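Local structure of nucleoporin NUP145N (Chaetomium thermophilum, 5HB6) at residues A[29-35]-A[58-62]; A[35-41]-A[83-88]; A[65-69]-A[79-83]; A[87-93]-A[125-130]. The protein probably serves as a structural component of the nuclear pore complex that also docks transport factors, and contains the autoproteolytic domain described here. The protein carries 1 engineered substitution. One frame throughout, in Å; residues are numbered along the deposited sequence. Where two conformers were deposited one is given.

Contact 1 of 4, residues A[29-35]-A[58-62]; sequences VGRENVG and VILEP
Val-58 CG1 meets Val-29 CG1 at 3.7 Å, the two side chains running by one another with opposed headings, each offering the methyl that lies opposite its own backbone N. The pair illustrates how a short hairpin can rest on a larger sheet through side chains that meet one another and the opposite main chain, with no strand pairing between them. The 58-61 and 29-31 segments run 28° from parallel, their axes 7.5 Å apart at closest approach. Ile-59 turns its side chain away, and Leu-60 fills the middle of the interface. With CG beside the backbone N (chi1 -70°), Leu-60 sets CD1 against main chain, 3.6 Å from Gly-30 C. Its CB touches both Arg-31 CB and Val-34 CG1, 3.9 Å from each. The Leu-60 carbonyl is used too: the extended chain of Arg-31 runs across to it, and NH1 donates to Leu-60 O over 2.9 Å at 164°, close to the guanidinium plane. Arg-31 NE is taken by Gly-2 O. Glu-61 points its CB away, yet OE2 is reached through water 1, which accepts from Arg-31 NH1; NH1 and OE2 stay 5.1 Å apart. Glu-61 O lies 3.3 Å from Val-34 CG1, and Pro-62 CD packs on Val-34 CG2 at 4.1 Å. A classic beta bulge sets Val-34 and Gly-35 across from Arg-31, their N-H groups sharing Arg-31 O. The chemistry thus shifts from apolar at Val-29 and Val-58 to mixed around Arg-31, Val-34 and Glu-61, where the directional arginine-carbonyl bond probably fixes the alignment more than the water-separated charges do.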
loop_
_atom_site.group_PDB
_atom_site.type_symbol
_atom_site.label_atom_id
_atom_site.label_comp_id
_atom_site.label_asym_id
_atom_site.label_seq_id
_atom_site.Cartn_x
_atom_site.Cartn_y
_atom_site.Cartn_z
ATOM N N VAL A 29 0.757 6.470 0.119
ATOM C CA VAL A 29 1.856 6.462 -0.834
ATOM C C VAL A 29 1.399 5.677 -2.034
ATOM O O VAL A 29 0.914 4.553 -1.890
ATOM C CB VAL A 29 3.134 5.859 -0.229
ATOM C CG1 VAL A 29 4.259 5.781 -1.294
ATOM C CG2 VAL A 29 3.596 6.693 0.954
ATOM N N GLY A 30 1.501 6.290 -3.215
ATOM C CA GLY A 30 1.061 5.637 -4.428
ATOM C C GLY A 30 2.105 5.735 -5.522
ATOM O O GLY A 30 3.092 6.471 -5.411
ATOM N N ARG A 31 1.870 4.977 -6.576
ATOM C CA ARG A 31 2.701 5.071 -7.764
ATOM C C ARG A 31 1.824 4.837 -8.975
ATOM O O ARG A 31 1.079 3.861 -9.029
ATOM C CB ARG A 31 3.889 4.114 -7.738
ATOM C CG ARG A 31 4.856 4.296 -8.898
ATOM C CD ARG A 31 6.023 3.344 -8.775
ATOM N NE ARG A 31 7.078 3.719 -9.701
ATOM C CZ ARG A 31 8.236 3.088 -9.842
ATOM N NH1 ARG A 31 8.491 1.984 -9.162
ATOM N NH2 ARG A 31 9.130 3.550 -10.697
ATOM N N GLU A 32 1.910 5.740 -9.939
ATOM C CA GLU A 32 1.173 5.584 -11.179
ATOM C C GLU A 32 1.474 4.232 -11.811
ATOM O O GLU A 32 2.619 3.769 -11.816
ATOM C CB GLU A 32 1.590 6.680 -12.163
ATOM C CG GLU A 32 1.318 8.081 -11.681
ATOM C CD GLU A 32 1.884 9.146 -12.611
ATOM O OE1 GLU A 32 1.388 10.289 -12.554
ATOM O OE2 GLU A 32 2.826 8.851 -13.385
ATOM N N ASN A 33 0.422 3.589 -12.304
ATOM C CA ASN A 33 0.517 2.312 -12.993
ATOM C C ASN A 33 0.834 1.162 -12.054
ATOM O O ASN A 33 1.099 0.046 -12.514
ATOM C CB ASN A 33 1.493 2.365 -14.179
ATOM C CG ASN A 33 1.136 3.441 -15.135
ATOM O OD1 ASN A 33 0.014 3.481 -15.634
ATOM N ND2 ASN A 33 2.039 4.385 -15.322
ATOM N N VAL A 34 0.783 1.387 -10.743
ATOM C CA VAL A 34 1.027 0.318 -9.781
ATOM C C VAL A 34 -0.115 0.208 -8.779
ATOM O O VAL A 34 -0.728 -0.845 -8.641
ATOM C CB VAL A 34 2.378 0.463 -9.054
ATOM C CG1 VAL A 34 2.539 -0.633 -7.982
ATOM C CG2 VAL A 34 3.527 0.474 -10.050
ATOM N N GLY A 35 -0.376 1.276 -8.035
ATOM C CA GLY A 35 -1.392 1.231 -6.999
ATOM C C GLY A 35 -0.981 2.085 -5.825
ATOM O O GLY A 35 -0.264 3.084 -5.990
ATOM N N VAL A 58 9.081 2.798 1.120
ATOM C CA VAL A 58 7.916 2.211 0.470
ATOM C C VAL A 58 8.292 1.956 -0.979
ATOM O O VAL A 58 8.622 2.892 -1.715
ATOM C CB VAL A 58 6.678 3.115 0.588
ATOM C CG1 VAL A 58 5.480 2.464 -0.106
ATOM C CG2 VAL A 58 6.383 3.443 2.055
ATOM N N ILE A 59 8.221 0.693 -1.395
ATOM C CA ILE A 59 8.588 0.299 -2.754
ATOM C C ILE A 59 7.336 -0.231 -3.419
ATOM O O ILE A 59 6.737 -1.204 -2.933
ATOM C CB ILE A 59 9.701 -0.761 -2.795
ATOM C CG1 ILE A 59 10.971 -0.226 -2.145
ATOM C CG2 ILE A 59 10.031 -1.106 -4.223
ATOM C CD1 ILE A 59 11.052 -0.479 -0.699
ATOM N N LEU A 60 6.969 0.386 -4.537
ATOM C CA LEU A 60 5.808 0.001 -5.325
ATOM C C LEU A 60 6.279 -0.365 -6.722
ATOM O O LEU A 60 6.743 0.486 -7.472
ATOM C CB LEU A 60 4.798 1.150 -5.365
ATOM C CG LEU A 60 4.112 1.396 -4.026
ATOM C CD1 LEU A 60 3.316 2.676 -4.028
ATOM C CD2 LEU A 60 3.175 0.253 -3.696
ATOM N N GLU A 61 6.145 -1.630 -7.070
ATOM C CA GLU A 61 6.333 -2.098 -8.433
ATOM C C GLU A 61 5.118 -2.934 -8.784
ATOM O O GLU A 61 4.360 -3.332 -7.888
ATOM C CB GLU A 61 7.622 -2.924 -8.578
ATOM C CG GLU A 61 8.874 -2.101 -8.251
ATOM C CD GLU A 61 10.162 -2.894 -8.346
ATOM O OE1 GLU A 61 10.098 -4.141 -8.319
ATOM O OE2 GLU A 61 11.232 -2.259 -8.442
ATOM N N PRO A 62 4.865 -3.187 -10.069
ATOM C CA PRO A 62 3.618 -3.869 -10.427
ATOM C C PRO A 62 3.415 -5.131 -9.612
ATOM O O PRO A 62 4.279 -5.997 -9.519
ATOM C CB PRO A 62 3.784 -4.147 -11.921
ATOM C CG PRO A 62 4.624 -3.014 -12.392
ATOM C CD PRO A 62 5.650 -2.853 -11.277
HETATM O O HOH W 1 11.355 0.593 -8.894
#

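Contact 2 of 4, residues A[35-41]-A[83-88]; sequences GSVQFKV and VPALIS
Leu-86 O is gripped twice, by Gln-38 N at 2.9 Å and by water 2, which donates to it at 2.8 Å. The same water accepts from Gln-38 NE2 and bonds the hydroxyls of Ser-36 and Ser-88, so four groups from both strands hold it in place. Ser-36 can take part because its OG sits between the backbone N and the carbonyl carbon (chi1 60°). On this face Gln-38 and Leu-86 extend alongside each other, Gln-38 NE2 3.5 Å from Leu-86 CD2. Beneath runs a regular antiparallel pairing: Ser-36 and Ser-88 exchange two bonds, Leu-86 N reaches Gln-38 O at 2.8 Å, and Lys-40 N continues the pattern to Pro-84 O. At the start of the strand Gly-35 is called for both by its backbone angles and because a CB would run into Ser-88 O. The other face is apolar. Val-37 CG1 touches Ala-85 CB at 3.8 Å and covers one face of the Phe-39 ring, whose CD1 meets Val-83 CG2 at 3.7 Å. Strands 35-39 and 85-89 are the two middle strands of the six-stranded sheet, flanked by 28-31 and 129-134, and their apolar face receives Ala-65 of strand 64-67.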
loop_
_atom_site.group_PDB
_atom_site.type_symbol
_atom_site.label_atom_id
_atom_site.label_comp_id
_atom_site.label_asym_id
_atom_site.label_seq_id
_atom_site.Cartn_x
_atom_site.Cartn_y
_atom_site.Cartn_z
ATOM N N GLY A 35 -0.376 1.276 -8.035
ATOM C CA GLY A 35 -1.392 1.231 -6.999
ATOM C C GLY A 35 -0.981 2.085 -5.825
ATOM O O GLY A 35 -0.264 3.084 -5.990
ATOM N N SER A 36 -1.454 1.706 -4.632
ATOM C CA SER A 36 -1.319 2.573 -3.476
ATOM C C SER A 36 -1.330 1.776 -2.190
ATOM O O SER A 36 -1.873 0.671 -2.116
ATOM C CB SER A 36 -2.427 3.640 -3.436
ATOM O OG SER A 36 -3.687 2.998 -3.364
ATOM N N VAL A 37 -0.742 2.398 -1.165
ATOM C CA VAL A 37 -0.795 1.929 0.217
ATOM C C VAL A 37 -1.375 3.080 1.044
ATOM O O VAL A 37 -0.815 4.182 1.073
ATOM C CB VAL A 37 0.601 1.555 0.734
ATOM C CG1 VAL A 37 0.533 1.061 2.160
ATOM C CG2 VAL A 37 1.258 0.544 -0.172
ATOM N N GLN A 38 -2.518 2.826 1.661
ATOM C CA GLN A 38 -3.226 3.791 2.497
ATOM C C GLN A 38 -3.109 3.315 3.933
ATOM O O GLN A 38 -3.685 2.290 4.295
ATOM C CB GLN A 38 -4.703 3.891 2.116
ATOM C CG GLN A 38 -4.968 4.453 0.735
ATOM C CD GLN A 38 -6.440 4.388 0.349
ATOM O OE1 GLN A 38 -7.216 5.237 0.764
ATOM N NE2 GLN A 38 -6.836 3.365 -0.414
ATOM N N PHE A 39 -2.377 4.058 4.757
ATOM C CA PHE A 39 -2.226 3.664 6.152
ATOM C C PHE A 39 -3.519 3.951 6.908
ATOM O O PHE A 39 -4.103 5.038 6.776
ATOM C CB PHE A 39 -0.978 4.316 6.755
ATOM C CG PHE A 39 0.279 3.887 6.039
ATOM C CD1 PHE A 39 0.902 2.692 6.371
ATOM C CD2 PHE A 39 0.781 4.613 4.975
ATOM C CE1 PHE A 39 2.024 2.262 5.692
ATOM C CE2 PHE A 39 1.888 4.179 4.268
ATOM C CZ PHE A 39 2.513 2.996 4.627
ATOM N N LYS A 40 -3.961 2.981 7.690
ATOM C CA LYS A 40 -5.301 2.995 8.249
ATOM C C LYS A 40 -5.386 3.687 9.601
ATOM O O LYS A 40 -6.495 3.993 10.040
ATOM C CB LYS A 40 -5.841 1.557 8.346
ATOM C CG LYS A 40 -6.164 0.969 6.958
ATOM C CD LYS A 40 -6.421 -0.529 6.963
ATOM C CE LYS A 40 -7.635 -0.881 7.752
ATOM N NZ LYS A 40 -7.904 -2.351 7.647
ATOM N N VAL A 41 -4.258 4.002 10.221
ATOM C CA VAL A 41 -4.218 4.654 11.527
ATOM C C VAL A 41 -3.309 5.862 11.366
ATOM O O VAL A 41 -2.555 5.960 10.379
ATOM C CB VAL A 41 -3.678 3.698 12.615
ATOM C CG1 VAL A 41 -4.615 2.524 12.816
ATOM C CG2 VAL A 41 -2.290 3.207 12.245
ATOM N N VAL A 83 2.257 -0.582 10.310
ATOM C CA VAL A 83 0.938 -0.413 10.908
ATOM C C VAL A 83 -0.105 -0.925 9.923
ATOM O O VAL A 83 0.199 -1.178 8.746
ATOM C CB VAL A 83 0.665 1.060 11.264
ATOM C CG1 VAL A 83 1.711 1.596 12.245
ATOM C CG2 VAL A 83 0.617 1.933 10.003
ATOM N N PRO A 84 -1.361 -1.034 10.343
ATOM C CA PRO A 84 -2.403 -1.491 9.417
ATOM C C PRO A 84 -2.516 -0.603 8.170
ATOM O O PRO A 84 -2.418 0.629 8.241
ATOM C CB PRO A 84 -3.671 -1.441 10.281
ATOM C CG PRO A 84 -3.174 -1.690 11.660
ATOM C CD PRO A 84 -1.869 -0.955 11.724
ATOM N N ALA A 85 -2.746 -1.244 7.023
ATOM C CA ALA A 85 -2.782 -0.522 5.754
ATOM C C ALA A 85 -3.723 -1.219 4.792
ATOM O O ALA A 85 -3.908 -2.438 4.853
ATOM C CB ALA A 85 -1.395 -0.411 5.090
ATOM N N LEU A 86 -4.255 -0.424 3.862
ATOM C CA LEU A 86 -5.076 -0.892 2.763
ATOM C C LEU A 86 -4.257 -0.751 1.495
ATOM O O LEU A 86 -3.897 0.369 1.099
ATOM C CB LEU A 86 -6.368 -0.078 2.692
ATOM C CG LEU A 86 -7.241 -0.287 1.440
ATOM C CD1 LEU A 86 -7.860 -1.634 1.429
ATOM C CD2 LEU A 86 -8.370 0.756 1.387
ATOM N N ILE A 87 -4.022 -1.872 0.820
ATOM C CA ILE A 87 -3.149 -1.919 -0.353
ATOM C C ILE A 87 -4.029 -2.185 -1.556
ATOM O O ILE A 87 -4.870 -3.085 -1.521
ATOM C CB ILE A 87 -2.089 -3.019 -0.184
ATOM C CG1 ILE A 87 -1.221 -2.696 1.032
ATOM C CG2 ILE A 87 -1.266 -3.172 -1.435
ATOM C CD1 ILE A 87 -0.290 -3.802 1.387
ATOM N N SER A 88 -3.829 -1.424 -2.623
ATOM C CA SER A 88 -4.620 -1.593 -3.837
ATOM C C SER A 88 -3.645 -1.744 -4.985
ATOM O O SER A 88 -2.836 -0.844 -5.213
ATOM C CB SER A 88 -5.541 -0.372 -4.046
ATOM O OG SER A 88 -6.388 -0.189 -2.926
HETATM O O HOH W 2 -4.870 1.555 -1.231
#

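Contact 3 of 4, residues A[65-69]-A[79-83]; sequences ATVYP and KGLNV
Tyr-68, just past strand 64-67, reaches across to a type II' beta turn formed by Lys-79 to Asn-82, and its hydroxyl meets the top of that turn. CG of the tyrosine lies beside its backbone N, opposite the carbonyl carbon (chi1 -64°), which sends the ring out toward Leu-81. The tight part lies around Leu-81. Leu-81 CB sits 3.7 Å from Tyr-68 OH and 3.9 Å from Tyr-68 CE2, the two side chains set nearly perpendicular, while Val-67 CG1 closes on the same CB from the strand at 4.0 Å. Gly-80 belongs here too: its positive phi suits the second position of the turn, and a side chain would collide with the tyrosine hydroxyl; Gly-80 CA approaches Tyr-68 OH to 3.6 Å. The loose side is the start of the turn, where the exposed Lys-79 sends its side chain away from the contact. Asn-82, also buried, touches more lightly: its N lies 3.7 Å from Tyr-68 CE2 at the ring edge, and it centres an inverse gamma turn closed by a weak bond. Its side-chain amide is engaged elsewhere, OD1 by Phe-137 N and ND2 by Pro-75 O, so the turn also anchors the C-terminal stretch, which in this autopeptidase family carries the self-cleavage point. A phenylalanine in place of Tyr-68 would probably leave the buried Leu-81 N-H without its mate and the loop less firmly tied to the strand. That bond is almost straight: Leu-81 N to Tyr-68 OH spans 2.9 Å at 179°, in the plane of the ring.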
loop_
_atom_site.group_PDB
_atom_site.type_symbol
_atom_site.label_atom_id
_atom_site.label_comp_id
_atom_site.label_asym_id
_atom_site.label_seq_id
_atom_site.Cartn_x
_atom_site.Cartn_y
_atom_site.Cartn_z
ATOM N N ALA A 65 3.911 -4.452 -3.288
ATOM C CA ALA A 65 4.027 -3.365 -2.330
ATOM C C ALA A 65 4.869 -3.860 -1.165
ATOM O O ALA A 65 4.528 -4.852 -0.529
ATOM C CB ALA A 65 2.653 -2.903 -1.856
ATOM N N THR A 66 5.939 -3.141 -0.868
ATOM C CA THR A 66 6.889 -3.482 0.182
ATOM C C THR A 66 7.092 -2.248 1.048
ATOM O O THR A 66 7.232 -1.131 0.536
ATOM C CB THR A 66 8.276 -3.912 -0.415
ATOM O OG1 THR A 66 8.138 -5.022 -1.302
ATOM C CG2 THR A 66 9.283 -4.299 0.694
ATOM N N VAL A 67 7.082 -2.445 2.358
ATOM C CA VAL A 67 7.378 -1.375 3.300
ATOM C C VAL A 67 8.480 -1.869 4.227
ATOM O O VAL A 67 8.317 -2.906 4.874
ATOM C CB VAL A 67 6.118 -0.969 4.093
ATOM C CG1 VAL A 67 6.416 0.186 5.043
ATOM C CG2 VAL A 67 5.012 -0.586 3.140
ATOM N N TYR A 68 9.592 -1.104 4.310
ATOM C CA TYR A 68 10.801 -1.435 5.070
ATOM C C TYR A 68 11.496 -2.659 4.492
ATOM O O TYR A 68 11.409 -3.752 5.064
ATOM C CB TYR A 68 10.505 -1.649 6.559
ATOM C CG TYR A 68 10.001 -0.410 7.276
ATOM C CD1 TYR A 68 10.797 0.709 7.404
ATOM C CD2 TYR A 68 8.724 -0.370 7.806
ATOM C CE1 TYR A 68 10.346 1.832 8.050
ATOM C CE2 TYR A 68 8.255 0.750 8.444
ATOM C CZ TYR A 68 9.057 1.856 8.561
ATOM O OH TYR A 68 8.581 2.975 9.227
ATOM N N PRO A 69 12.241 -2.502 3.392
ATOM C CA PRO A 69 12.898 -3.655 2.763
ATOM C C PRO A 69 14.131 -4.156 3.504
ATOM O O PRO A 69 14.576 -5.273 3.220
ATOM C CB PRO A 69 13.288 -3.111 1.377
ATOM C CG PRO A 69 13.545 -1.666 1.635
ATOM C CD PRO A 69 12.483 -1.260 2.637
ATOM N N LYS A 79 4.743 0.943 15.124
ATOM C CA LYS A 79 5.602 2.114 15.041
ATOM C C LYS A 79 5.917 2.426 13.584
ATOM O O LYS A 79 5.906 1.541 12.720
ATOM C CB LYS A 79 6.921 1.892 15.790
ATOM C CG LYS A 79 6.768 1.673 17.295
ATOM C CD LYS A 79 6.427 2.959 18.029
ATOM C CE LYS A 79 6.395 2.750 19.535
ATOM N NZ LYS A 79 7.697 2.253 20.083
ATOM N N GLY A 80 6.194 3.698 13.323
ATOM C CA GLY A 80 6.508 4.132 11.976
ATOM C C GLY A 80 5.380 3.782 11.029
ATOM O O GLY A 80 4.199 3.984 11.330
ATOM N N LEU A 81 5.739 3.252 9.864
ATOM C CA LEU A 81 4.775 2.792 8.879
ATOM C C LEU A 81 4.440 1.306 9.008
ATOM O O LEU A 81 3.741 0.765 8.145
ATOM C CB LEU A 81 5.279 3.116 7.476
ATOM C CG LEU A 81 5.468 4.595 7.191
ATOM C CD1 LEU A 81 5.919 4.800 5.785
ATOM C CD2 LEU A 81 4.186 5.368 7.446
ATOM N N ASN A 82 4.903 0.637 10.069
ATOM C CA ASN A 82 4.644 -0.791 10.263
ATOM C C ASN A 82 3.323 -0.960 11.008
ATOM O O ASN A 82 3.250 -1.405 12.154
ATOM C CB ASN A 82 5.808 -1.445 11.003
ATOM C CG ASN A 82 5.767 -2.967 10.924
ATOM O OD1 ASN A 82 4.952 -3.536 10.190
ATOM N ND2 ASN A 82 6.663 -3.631 11.668
ATOM N N VAL A 83 2.257 -0.582 10.310
ATOM C CA VAL A 83 0.938 -0.413 10.908
ATOM C C VAL A 83 -0.105 -0.925 9.923
ATOM O O VAL A 83 0.199 -1.178 8.746
ATOM C CB VAL A 83 0.665 1.060 11.264
ATOM C CG1 VAL A 83 1.711 1.596 12.245
ATOM C CG2 VAL A 83 0.617 1.933 10.003
#

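Contact 4 of 4, residues A[87-93]-A[125-130]; sequences ISLEHSW and PETGVW
Leu-89 and Trp-130 form an antiparallel hydrogen-bonded pair where strands 85-89 and 129-134 of the large sheet give way to loops, which carry on the contact. Leu-89 N donates to Trp-130 O at 2.9 Å. Leu-89 O accepts two donors from opposite faces of its plane, Trp-130 N at 3.1 Å and Ser-92 OG at 3.0 Å. Ser-92 N adds a bond to Gly-128 O at 2.9 Å, while its CB packs 3.5 Å from Trp-130 CB. Trp-93 CG lies opposite its carbonyl carbon (chi1 -50°), and chi2 of 107° turns the indole face onto the glycine: Gly-128 CA stands 3.5 Å from the centroid of the six-membered ring, 11° off its normal, a CH-pi contact that a side chain there would obstruct. The carbonyls of Pro-125 and Glu-126 meet the ring edge. An alanine in place of Trp-93 would probably uncover Gly-128 and let the 125-128 loop shift. Water 3 links His-91 N to Thr-127 O, and His-91 NE2 holds Asn-33 O. Several main-chain groups past the strand pair, Ser-92 N, His-91 N and the oxygens of Thr-127 and Gly-128, thus find partners, while the Trp-93 ring covers Gly-128, which has no side chain.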
loop_
_atom_site.group_PDB
_atom_site.type_symbol
_atom_site.label_atom_id
_atom_site.label_comp_id
_atom_site.label_asym_id
_atom_site.label_seq_id
_atom_site.Cartn_x
_atom_site.Cartn_y
_atom_site.Cartn_z
ATOM N N ILE A 87 -4.022 -1.872 0.820
ATOM C CA ILE A 87 -3.149 -1.919 -0.353
ATOM C C ILE A 87 -4.029 -2.185 -1.556
ATOM O O ILE A 87 -4.870 -3.085 -1.521
ATOM C CB ILE A 87 -2.089 -3.019 -0.184
ATOM C CG1 ILE A 87 -1.221 -2.696 1.032
ATOM C CG2 ILE A 87 -1.266 -3.172 -1.435
ATOM C CD1 ILE A 87 -0.290 -3.802 1.387
ATOM N N SER A 88 -3.829 -1.424 -2.623
ATOM C CA SER A 88 -4.620 -1.593 -3.837
ATOM C C SER A 88 -3.645 -1.744 -4.985
ATOM O O SER A 88 -2.836 -0.844 -5.213
ATOM C CB SER A 88 -5.541 -0.372 -4.046
ATOM O OG SER A 88 -6.388 -0.189 -2.926
ATOM N N LEU A 89 -3.735 -2.856 -5.694
ATOM C CA LEU A 89 -2.770 -3.197 -6.738
ATOM C C LEU A 89 -3.444 -3.431 -8.076
ATOM O O LEU A 89 -4.281 -4.333 -8.228
ATOM C CB LEU A 89 -1.972 -4.434 -6.372
ATOM C CG LEU A 89 -1.040 -4.272 -5.182
ATOM C CD1 LEU A 89 -0.452 -5.588 -4.744
ATOM C CD2 LEU A 89 0.066 -3.280 -5.463
ATOM N N GLU A 90 -3.041 -2.635 -9.063
ATOM C CA GLU A 90 -3.398 -2.865 -10.455
ATOM C C GLU A 90 -2.797 -4.180 -10.966
ATOM O O GLU A 90 -1.926 -4.793 -10.339
ATOM C CB GLU A 90 -2.887 -1.716 -11.342
ATOM C CG GLU A 90 -3.531 -0.379 -10.990
ATOM C CD GLU A 90 -3.078 0.769 -11.866
ATOM O OE1 GLU A 90 -2.582 0.512 -12.974
ATOM O OE2 GLU A 90 -3.219 1.918 -11.432
ATOM N N HIS A 91 -3.322 -4.633 -12.102
ATOM C CA HIS A 91 -2.740 -5.753 -12.844
ATOM C C HIS A 91 -2.934 -7.089 -12.135
ATOM O O HIS A 91 -2.126 -8.004 -12.292
ATOM C CB HIS A 91 -1.258 -5.534 -13.184
ATOM C CG HIS A 91 -0.943 -4.131 -13.563
ATOM N ND1 HIS A 91 -1.531 -3.496 -14.631
ATOM C CD2 HIS A 91 -0.144 -3.218 -12.976
ATOM C CE1 HIS A 91 -1.103 -2.249 -14.691
ATOM N NE2 HIS A 91 -0.243 -2.055 -13.708
ATOM N N SER A 92 -3.996 -7.204 -11.347
ATOM C CA SER A 92 -4.267 -8.376 -10.537
ATOM C C SER A 92 -5.279 -9.316 -11.177
ATOM O O SER A 92 -5.956 -10.078 -10.470
ATOM C CB SER A 92 -4.702 -7.956 -9.137
ATOM O OG SER A 92 -3.669 -7.209 -8.500
ATOM N N TRP A 93 -5.312 -9.329 -12.516
ATOM C CA TRP A 93 -6.178 -10.141 -13.340
ATOM C C TRP A 93 -5.982 -11.619 -13.052
ATOM O O TRP A 93 -4.931 -12.034 -12.550
ATOM C CB TRP A 93 -5.788 -9.936 -14.808
ATOM C CG TRP A 93 -5.660 -8.533 -15.255
ATOM C CD1 TRP A 93 -4.495 -7.877 -15.517
ATOM C CD2 TRP A 93 -6.714 -7.607 -15.504
ATOM N NE1 TRP A 93 -4.755 -6.595 -15.900
ATOM C CE2 TRP A 93 -6.114 -6.394 -15.898
ATOM C CE3 TRP A 93 -8.102 -7.674 -15.413
ATOM C CZ2 TRP A 93 -6.859 -5.267 -16.224
ATOM C CZ3 TRP A 93 -8.838 -6.558 -15.749
ATOM C CH2 TRP A 93 -8.222 -5.373 -16.155
ATOM N N PRO A 125 -13.444 -6.254 -11.516
ATOM C CA PRO A 125 -13.139 -7.022 -12.734
ATOM C C PRO A 125 -12.855 -6.162 -13.950
ATOM O O PRO A 125 -12.178 -6.635 -14.871
ATOM C CB PRO A 125 -14.402 -7.861 -12.962
ATOM C CG PRO A 125 -15.124 -7.852 -11.658
ATOM C CD PRO A 125 -14.770 -6.574 -10.969
ATOM N N GLU A 126 -13.353 -4.925 -13.990
ATOM C CA GLU A 126 -13.115 -4.049 -15.131
ATOM C C GLU A 126 -11.711 -3.467 -15.118
ATOM O O GLU A 126 -11.080 -3.349 -16.171
ATOM C CB GLU A 126 -14.133 -2.909 -15.140
ATOM C CG GLU A 126 -13.942 -1.969 -16.307
ATOM C CD GLU A 126 -15.057 -0.958 -16.435
ATOM O OE1 GLU A 126 -15.792 -0.748 -15.446
ATOM O OE2 GLU A 126 -15.197 -0.379 -17.534
ATOM N N THR A 127 -11.214 -3.094 -13.940
ATOM C CA THR A 127 -9.928 -2.422 -13.832
ATOM C C THR A 127 -8.792 -3.343 -13.435
ATOM O O THR A 127 -7.632 -2.950 -13.562
ATOM C CB THR A 127 -9.987 -1.298 -12.800
ATOM O OG1 THR A 127 -10.182 -1.863 -11.501
ATOM C CG2 THR A 127 -11.122 -0.343 -13.108
ATOM N N GLY A 128 -9.089 -4.537 -12.939
ATOM C CA GLY A 128 -8.051 -5.447 -12.521
ATOM C C GLY A 128 -7.423 -5.125 -11.186
ATOM O O GLY A 128 -6.381 -5.682 -10.855
ATOM N N VAL A 129 -8.036 -4.256 -10.392
ATOM C CA VAL A 129 -7.470 -3.832 -9.117
ATOM C C VAL A 129 -7.955 -4.769 -8.017
ATOM O O VAL A 129 -9.168 -4.928 -7.780
ATOM C CB VAL A 129 -7.849 -2.383 -8.788
ATOM C CG1 VAL A 129 -7.406 -1.993 -7.367
ATOM C CG2 VAL A 129 -7.201 -1.441 -9.778
ATOM N N TRP A 130 -7.009 -5.356 -7.299
ATOM C CA TRP A 130 -7.251 -6.092 -6.062
ATOM C C TRP A 130 -6.841 -5.225 -4.888
ATOM O O TRP A 130 -5.713 -4.738 -4.838
ATOM C CB TRP A 130 -6.366 -7.339 -6.105
ATOM C CG TRP A 130 -6.246 -8.160 -4.833
ATOM C CD1 TRP A 130 -7.191 -8.406 -3.849
ATOM C CD2 TRP A 130 -5.078 -8.854 -4.427
ATOM N NE1 TRP A 130 -6.668 -9.233 -2.905
ATOM C CE2 TRP A 130 -5.371 -9.518 -3.224
ATOM C CE3 TRP A 130 -3.810 -9.001 -4.995
ATOM C CZ2 TRP A 130 -4.435 -10.293 -2.550
ATOM C CZ3 TRP A 130 -2.873 -9.772 -4.342
ATOM C CH2 TRP A 130 -3.183 -10.395 -3.117
HETATM O O HOH W 3 -4.965 -3.394 -13.864
#

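Overall arrangement
The contacts show how bonding style follows position. Contact 2 lies nearest the centre of the chain and relies on regular strand pairing with an apolar underside; contact 4, the most peripheral, extends the same sheet through strand 85-89 but passes to loop bonds and an aromatic cover. Contacts 1 and 3 share the two-stranded hairpin: contact 1 joins it to strand 28-31 and the bulge after it by apolar packing and one arginine-carbonyl bond, contact 3 to a turn by a tyrosine hydroxyl bond and packing of Val-67 and Tyr-68 on Leu-81. Contact 3 is largely buried, the others partly. Contacts 1 and 2 share Gly-35, 2 and 3 Val-83; Val-34 and Glu-90 bond 1 to 4.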